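Local atomic coordinates of beta-ketoacyl-[acyl-carrier-protein] synthase FabY (Pseudomonas aeruginosa, PDB entry 4CW4), a protein that catalyses the condensation of acetyl-CoA with malonyl-ACP to give acetoacetyl-ACP, the primer that starts fatty acid biosynthesis. Residues 241-244 / 245-249; 316-319 / 320-323; 208-211 / 212-216. One frame throughout, in Å; residues are numbered along the deposited sequence.

Contact 1: 241-244 / 245-249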
loop_
_atom_site.group_PDB
_atom_site.type_symbol
_atom_site.label_atom_id
_atom_site.label_comp_id
_atom_site.label_asym_id
_atom_site.label_seq_id
_atom_site.Cartn_x
_atom_site.Cartn_y
_atom_site.Cartn_z
ATOM N N LEU A 241 0.439 6.575 -16.797
ATOM C CA LEU A 241 -0.734 7.284 -16.299
ATOM C C LEU A 241 -0.439 8.759 -16.106
ATOM O O LEU A 241 -1.233 9.616 -16.510
ATOM C CB LEU A 241 -1.190 6.694 -14.965
ATOM C CG LEU A 241 -2.378 7.366 -14.247
ATOM C CD1 LEU A 241 -3.643 7.181 -15.050
ATOM C CD2 LEU A 241 -2.559 6.810 -12.835
ATOM N N MET A 242 0.684 9.063 -15.471
ATOM C CA MET A 242 0.976 10.437 -15.098
ATOM C C MET A 242 1.714 11.249 -16.154
ATOM O O MET A 242 1.761 12.470 -16.037
ATOM C CB MET A 242 1.764 10.459 -13.786
ATOM C CG MET A 242 1.002 9.814 -12.611
ATOM S SD MET A 242 -0.631 10.526 -12.295
ATOM C CE MET A 242 -0.181 12.121 -11.635
ATOM N N GLN A 243 2.287 10.592 -17.170
ATOM C CA GLN A 243 3.130 11.283 -18.148
ATOM C C GLN A 243 2.590 11.276 -19.562
ATOM O O GLN A 243 3.029 12.087 -20.360
ATOM C CB GLN A 243 4.532 10.664 -18.165
ATOM C CG GLN A 243 5.235 10.758 -16.837
ATOM C CD GLN A 243 6.655 10.249 -16.893
ATOM O OE1 GLN A 243 7.016 9.460 -17.773
ATOM N NE2 GLN A 243 7.469 10.683 -15.947
ATOM N N SER A 244 1.663 10.385 -19.892
ATOM C CA SER A 244 1.247 10.239 -21.299
ATOM C C SER A 244 0.827 11.571 -21.928
ATOM O O SER A 244 1.315 11.950 -23.015
ATOM C CB SER A 244 0.109 9.212 -21.425
ATOM O OG SER A 244 0.624 7.898 -21.321
ATOM N N ARG A 245 -0.062 12.296 -21.244
ATOM C CA ARG A 245 -0.613 13.517 -21.807
ATOM C C ARG A 245 0.424 14.619 -21.899
ATOM O O ARG A 245 0.379 15.417 -22.831
ATOM C CB ARG A 245 -1.840 13.961 -21.003
ATOM C CG ARG A 245 -3.077 13.130 -21.291
ATOM C CD ARG A 245 -3.655 13.434 -22.655
ATOM N NE ARG A 245 -4.807 12.588 -22.935
ATOM C CZ ARG A 245 -5.443 12.534 -24.093
ATOM N NH1 ARG A 245 -5.070 13.300 -25.101
ATOM N NH2 ARG A 245 -6.472 11.713 -24.227
ATOM N N LEU A 246 1.368 14.657 -20.962
ATOM C CA LEU A 246 2.487 15.608 -21.060
ATOM C C LEU A 246 3.478 15.270 -22.169
ATOM O O LEU A 246 4.292 16.112 -22.544
ATOM C CB LEU A 246 3.187 15.739 -19.700
ATOM C CG LEU A 246 2.351 16.428 -18.622
ATOM C CD1 LEU A 246 2.950 16.210 -17.233
ATOM C CD2 LEU A 246 2.223 17.903 -18.935
ATOM N N LYS A 247 3.407 14.047 -22.692
ATOM C CA LYS A 247 4.201 13.626 -23.845
ATOM C C LYS A 247 3.390 13.631 -25.151
ATOM O O LYS A 247 3.903 13.262 -26.212
ATOM C CB LYS A 247 4.742 12.222 -23.598
ATOM C CG LYS A 247 5.743 12.142 -22.457
ATOM C CD LYS A 247 6.284 10.721 -22.306
ATOM C CE LYS A 247 7.375 10.616 -21.249
ATOM N NZ LYS A 247 8.102 9.329 -21.328
ATOM N N GLY A 248 2.130 14.061 -25.087
ATOM C CA GLY A 248 1.307 14.162 -26.281
ATOM C C GLY A 248 0.422 13.008 -26.679
ATOM O O GLY A 248 -0.051 12.970 -27.807
ATOM N N HIS A 249 0.172 12.060 -25.777
ATOM C CA HIS A 249 -0.744 10.988 -26.135
ATOM C C HIS A 249 -1.623 10.563 -24.985
ATOM O O HIS A 249 -1.515 11.069 -23.861
ATOM C CB HIS A 249 -0.029 9.789 -26.740
ATOM C CG HIS A 249 1.091 9.276 -25.905
ATOM N ND1 HIS A 249 2.407 9.629 -26.133
ATOM C CD2 HIS A 249 1.108 8.405 -24.866
ATOM C CE1 HIS A 249 3.181 9.017 -25.252
ATOM N NE2 HIS A 249 2.418 8.272 -24.472
HETATM O O HOH W 1 -1.454 11.486 -18.640
HETATM O O HOH W 2 0.386 13.563 -18.247
HETATM O O HOH W 3 5.617 7.642 -19.978
HETATM O O HOH W 4 9.672 8.859 -18.729
HETATM O O HOH W 5 3.796 7.649 -21.621
#

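Contact 2: 316-319 / 320-323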
loop_
_atom_site.group_PDB
_atom_site.type_symbol
_atom_site.label_atom_id
_atom_site.label_comp_id
_atom_site.label_asym_id
_atom_site.label_seq_id
_atom_site.Cartn_x
_atom_site.Cartn_y
_atom_site.Cartn_z
ATOM N N PRO A 316 12.580 0.327 -8.963
ATOM C CA PRO A 316 12.545 1.783 -8.892
ATOM C C PRO A 316 13.692 2.472 -9.623
ATOM O O PRO A 316 13.870 3.669 -9.406
ATOM C CB PRO A 316 12.696 2.015 -7.406
ATOM C CG PRO A 316 13.714 0.958 -7.015
ATOM C CD PRO A 316 13.420 -0.241 -7.893
ATOM N N ILE A 317 14.437 1.765 -10.471
ATOM C CA ILE A 317 15.569 2.371 -11.152
ATOM C C ILE A 317 15.039 3.137 -12.374
ATOM O O ILE A 317 15.054 2.643 -13.499
ATOM C CB ILE A 317 16.660 1.364 -11.524
ATOM C CG1 ILE A 317 17.069 0.526 -10.295
ATOM C CG2 ILE A 317 17.852 2.107 -12.083
ATOM C CD1 ILE A 317 17.992 -0.631 -10.623
ATOM N N LEU A 318 14.562 4.354 -12.096
ATOM C CA LEU A 318 13.874 5.220 -13.052
ATOM C C LEU A 318 14.340 6.626 -12.737
ATOM O O LEU A 318 14.583 6.929 -11.570
ATOM C CB LEU A 318 12.353 5.131 -12.876
ATOM C CG LEU A 318 11.711 3.756 -13.096
ATOM C CD1 LEU A 318 10.270 3.713 -12.587
ATOM C CD2 LEU A 318 11.774 3.398 -14.566
ATOM N N PRO A 319 14.461 7.492 -13.761
ATOM C CA PRO A 319 14.991 8.836 -13.488
ATOM C C PRO A 319 14.200 9.599 -12.419
ATOM O O PRO A 319 14.783 10.308 -11.620
ATOM C CB PRO A 319 14.873 9.547 -14.837
ATOM C CG PRO A 319 14.876 8.456 -15.853
ATOM C CD PRO A 319 14.224 7.267 -15.197
ATOM N N GLU A 320 12.882 9.464 -12.414
ATOM C CA GLU A 320 12.047 10.233 -11.490
ATOM C C GLU A 320 12.276 9.795 -10.041
ATOM O O GLU A 320 12.334 10.637 -9.128
ATOM C CB GLU A 320 10.575 10.074 -11.862
ATOM C CG GLU A 320 10.177 10.639 -13.238
ATOM C CD GLU A 320 10.499 9.707 -14.402
ATOM O OE1 GLU A 320 11.002 8.563 -14.186
ATOM O OE2 GLU A 320 10.221 10.124 -15.548
ATOM N N CYS A 321 12.418 8.486 -9.825
ATOM C CA CYS A 321 12.672 7.975 -8.476
ATOM C C CYS A 321 14.025 8.440 -7.987
ATOM O O CYS A 321 14.166 8.839 -6.842
ATOM C CB CYS A 321 12.608 6.467 -8.452
ATOM S SG CYS A 321 11.033 5.821 -8.872
ATOM N N ILE A 322 15.020 8.382 -8.866
ATOM C CA ILE A 322 16.354 8.795 -8.501
ATOM C C ILE A 322 16.356 10.282 -8.149
ATOM O O ILE A 322 16.899 10.679 -7.114
ATOM C CB ILE A 322 17.384 8.472 -9.611
ATOM C CG1 ILE A 322 17.511 6.952 -9.803
ATOM C CG2 ILE A 322 18.733 9.094 -9.285
ATOM C CD1 ILE A 322 18.252 6.562 -11.074
ATOM N N GLU A 323 15.744 11.113 -8.990
ATOM C CA GLU A 323 15.688 12.535 -8.678
ATOM C C GLU A 323 14.893 12.829 -7.414
ATOM O O GLU A 323 15.270 13.705 -6.642
ATOM C CB GLU A 323 15.166 13.364 -9.847
ATOM C CG GLU A 323 15.273 14.859 -9.544
ATOM C CD GLU A 323 14.797 15.784 -10.639
ATOM O OE1 GLU A 323 14.511 15.337 -11.764
ATOM O OE2 GLU A 323 14.727 17.001 -10.359
#

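Contact 3: 208-211 / 212-216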
loop_
_atom_site.group_PDB
_atom_site.type_symbol
_atom_site.label_atom_id
_atom_site.label_comp_id
_atom_site.label_asym_id
_atom_site.label_seq_id
_atom_site.Cartn_x
_atom_site.Cartn_y
_atom_site.Cartn_z
ATOM N N ILE A 208 7.718 -29.322 -3.644
ATOM C CA ILE A 208 6.387 -29.897 -3.513
ATOM C C ILE A 208 5.496 -29.332 -4.616
ATOM O O ILE A 208 5.502 -28.126 -4.876
ATOM C CB ILE A 208 5.786 -29.613 -2.114
ATOM C CG1 ILE A 208 6.670 -30.201 -1.007
ATOM C CG2 ILE A 208 4.379 -30.207 -2.006
ATOM C CD1 ILE A 208 6.313 -29.713 0.361
ATOM N N ASP A 209 4.762 -30.215 -5.291
ATOM C CA ASP A 209 3.825 -29.791 -6.325
ATOM C C ASP A 209 2.810 -28.827 -5.693
ATOM O O ASP A 209 2.234 -29.126 -4.655
ATOM C CB ASP A 209 3.130 -31.032 -6.922
ATOM C CG ASP A 209 2.301 -30.744 -8.182
ATOM O OD1 ASP A 209 1.848 -29.608 -8.412
ATOM O OD2 ASP A 209 2.086 -31.708 -8.953
ATOM N N TRP A 210 2.603 -27.661 -6.296
ATOM C CA TRP A 210 1.632 -26.703 -5.765
ATOM C C TRP A 210 0.255 -27.367 -5.610
ATOM O O TRP A 210 -0.446 -27.119 -4.634
ATOM C CB TRP A 210 1.536 -25.444 -6.641
ATOM C CG TRP A 210 0.551 -24.426 -6.092
ATOM C CD1 TRP A 210 -0.609 -24.010 -6.680
ATOM C CD2 TRP A 210 0.633 -23.723 -4.841
ATOM N NE1 TRP A 210 -1.245 -23.094 -5.880
ATOM C CE2 TRP A 210 -0.507 -22.907 -4.742
ATOM C CE3 TRP A 210 1.560 -23.707 -3.797
ATOM C CZ2 TRP A 210 -0.743 -22.085 -3.641
ATOM C CZ3 TRP A 210 1.323 -22.886 -2.710
ATOM C CH2 TRP A 210 0.181 -22.091 -2.639
ATOM N N LYS A 211 -0.108 -28.235 -6.551
ATOM C CA LYS A 211 -1.367 -28.977 -6.453
ATOM C C LYS A 211 -1.480 -29.788 -5.161
ATOM O O LYS A 211 -2.551 -29.859 -4.560
ATOM C CB LYS A 211 -1.541 -29.911 -7.651
ATOM C CG LYS A 211 -2.770 -30.799 -7.550
ATOM C CD LYS A 211 -3.452 -30.926 -8.886
ATOM C CE LYS A 211 -4.609 -31.933 -8.845
ATOM N NZ LYS A 211 -5.598 -31.673 -7.770
ATOM N N THR A 212 -0.388 -30.413 -4.750
ATOM C CA THR A 212 -0.390 -31.195 -3.528
ATOM C C THR A 212 -0.659 -30.306 -2.320
ATOM O O THR A 212 -1.406 -30.677 -1.401
ATOM C CB THR A 212 0.954 -31.922 -3.334
ATOM O OG1 THR A 212 1.213 -32.756 -4.462
ATOM C CG2 THR A 212 0.926 -32.788 -2.091
ATOM N N ILE A 213 -0.032 -29.134 -2.312
ATOM C CA ILE A 213 -0.239 -28.176 -1.227
ATOM C C ILE A 213 -1.712 -27.748 -1.158
ATOM O O ILE A 213 -2.347 -27.845 -0.107
ATOM C CB ILE A 213 0.704 -26.960 -1.373
ATOM C CG1 ILE A 213 2.156 -27.443 -1.219
ATOM C CG2 ILE A 213 0.348 -25.850 -0.351
ATOM C CD1 ILE A 213 3.207 -26.382 -1.591
ATOM N N VAL A 214 -2.263 -27.321 -2.286
ATOM C CA VAL A 214 -3.653 -26.874 -2.334
ATOM C C VAL A 214 -4.617 -27.993 -1.903
ATOM O O VAL A 214 -5.572 -27.733 -1.161
ATOM C CB VAL A 214 -4.011 -26.362 -3.741
ATOM C CG1 VAL A 214 -5.446 -25.918 -3.793
ATOM C CG2 VAL A 214 -3.107 -25.197 -4.126
ATOM N N ASP A 215 -4.357 -29.225 -2.350
ATOM C CA ASP A 215 -5.200 -30.387 -2.025
ATOM C C ASP A 215 -5.208 -30.696 -0.513
ATOM O O ASP A 215 -6.081 -31.420 -0.020
ATOM C CB ASP A 215 -4.688 -31.649 -2.741
ATOM C CG ASP A 215 -5.146 -31.761 -4.190
ATOM O OD1 ASP A 215 -6.035 -31.010 -4.635
ATOM O OD2 ASP A 215 -4.595 -32.645 -4.887
ATOM N N ASN A 216 -4.217 -30.173 0.209
ATOM C CA ASN A 216 -4.074 -30.466 1.631
ATOM C C ASN A 216 -4.586 -29.401 2.589
ATOM O O ASN A 216 -4.455 -29.561 3.795
ATOM C CB ASN A 216 -2.619 -30.795 1.963
ATOM C CG ASN A 216 -2.297 -32.262 1.751
ATOM O OD1 ASN A 216 -2.374 -33.071 2.679
ATOM N ND2 ASN A 216 -1.954 -32.615 0.527
HETATM O O HOH W 6 4.171 -32.944 -4.664
#

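Contact 1: 241-244 / 245-249
Two backbone amides grip the carbonyl oxygen of Ser244, one from each face of its plane. His249 N comes in almost straight, with an N-H...O angle of 173° and 3.0 Å from Ser244 O; Lys247 N, on the other face, makes a more bent bond to the same oxygen. The imidazole of His249 lies over it too, with Ser244 O 3.9 Å above the centre of the ring plane. With CG set between its own N and carbonyl carbon (chi1 53°), the ring folds back beside Ser244, whose OG is 3.6 Å from His249 CD2, and a water bridges Ser244 OG and His249 NE2. Ser244 OG also bonds Gly240 O, one turn back.

Gln243 and Lys247 run side by side in the same direction. Two waters join their ends, each donating to Gln243 OE1 and accepting from Lys247 NZ, one of those lysine bonds being weak. Gln243 NE2 is held by Glu320 OE2 and by Met242 O of the second subunit. Two more waters link Leu241 O to Arg245 N and Met242 O to Leu246 N, carrying the helical pairing on through solvent.

The contact lies where helix 238-243 gives way to the 3-10 turn 245-247, on the way to helix 255-259. It abuts the second subunit, whose Glu323 forms a salt bridge with Arg245.

Contact 2: 316-319 / 320-323
An inverse gamma turn centred on Ile317 leads straight into a helix, and Cys321 closes over it. The turn carries a weak bond from Leu318 N to Pro316 O, 2.9 Å apart, and the same Pro316 O has Cys321 CB only 3.2 Å away. Cys321 SG lies beside its own backbone N, anti to the carbonyl carbon (chi1 -63°), which directs the sulfur back at the turn: it meets Leu318 CB at 4.3 Å and Pro316 CB at a similar distance.

Leu318 is the N-cap residue; Leu318 O accepts from Ile322 N at 3.1 Å, the donor nearly in line with C=O. Ile322 CG1 packs against that same oxygen, 3.4 Å from Leu318 O. Pro319, in the first turn, has no N-H to offer, but Pro319 O accepts from Glu323 N at 2.9 Å. Glu320 and Pro319 lie alongside each other; the glutamate bends at chi2 (81°) and lays Glu320 OE1 3.6 Å from Pro319 CD, while its other oxygen, OE2, is taken up by Gln243. Glu323, in contrast, stretches away to Arg245 of the second subunit.

Helix 319-327 starts here, just after strand 307-314. Pro316 packs on Leu363 and Leu479, its side chain about 9 Å from that of Cys286, inferred to be an active-site residue, whereas Glu320 and Glu323 reach the second subunit.

Contact 3: 208-211 / 212-216
Val214 and the indole of Trp210, one helical turn apart, meet methyl over face. Val214 CG2 sits 3.6 Å from the centroid of the five-membered ring of Trp210, 25° off its normal, a CH-pi contact that brings it nearest to Trp210 NE1. The indole reaches this position because CG is anti to its backbone N (chi1 -179°), which turns the ring forward along the helix, toward Val214. Ile213 crosses the indole at about a right angle, with Ile213 CD1 3.8 Å from Trp210 CE3, and in turn crosses Ile208 at about a right angle, Ile213 CG1 to Ile208 CG2 being 3.6 Å. Trp210 NE1 itself is bonded to Leu273 O.

On the solvent side Lys211 bends at chi2 and chi4 to form a salt bridge with Asp215. Lys211 NZ lies 3.2 Å from Asp215 OD2, on the syn lone pair, with a weak second bond to OD1; Asp215 OD1 also bonds Ser623 OG. Asp209 caps the helix start: Asp209 OD1 accepts Lys211 N at 3.0 Å, from above the carboxylate plane, and a water joins Asp209 N to Thr212 OG1. At the far end Asn216 ND2 closes on Thr212 O at 2.8 Å.

The contact spans the short helix 210-215 with its cap Asp209 and the flanking residues. Its inner side leans on strand 307-314, where Trp210 packs on Val307 and Ile309, and on Leu381 of helix 375-381, which receives Ile208 and Ile213.

In the fold
All three contacts are local, within or at the end of a helix of the ketosynthase, but their surroundings differ. Contacts 1 and 2, both partly buried, share one neighbourhood at the dimer interface: their centres lie about 17 Å apart, they are probably tied by a hydrogen bond from Gln243 to Glu320, and both touch the second subunit. In contact 1, at a helix end, waters bridge backbone and side chains; contact 2, at a helix start, combines backbone bonds with Cys321 packing on Leu318 and Pro316. Contact 3, a surface contact about 40 Å from contact 2, centre to centre, pairs an aromatic inner side with a charged outer one. Contacts 2 and 3 both adjoin strand 307-314.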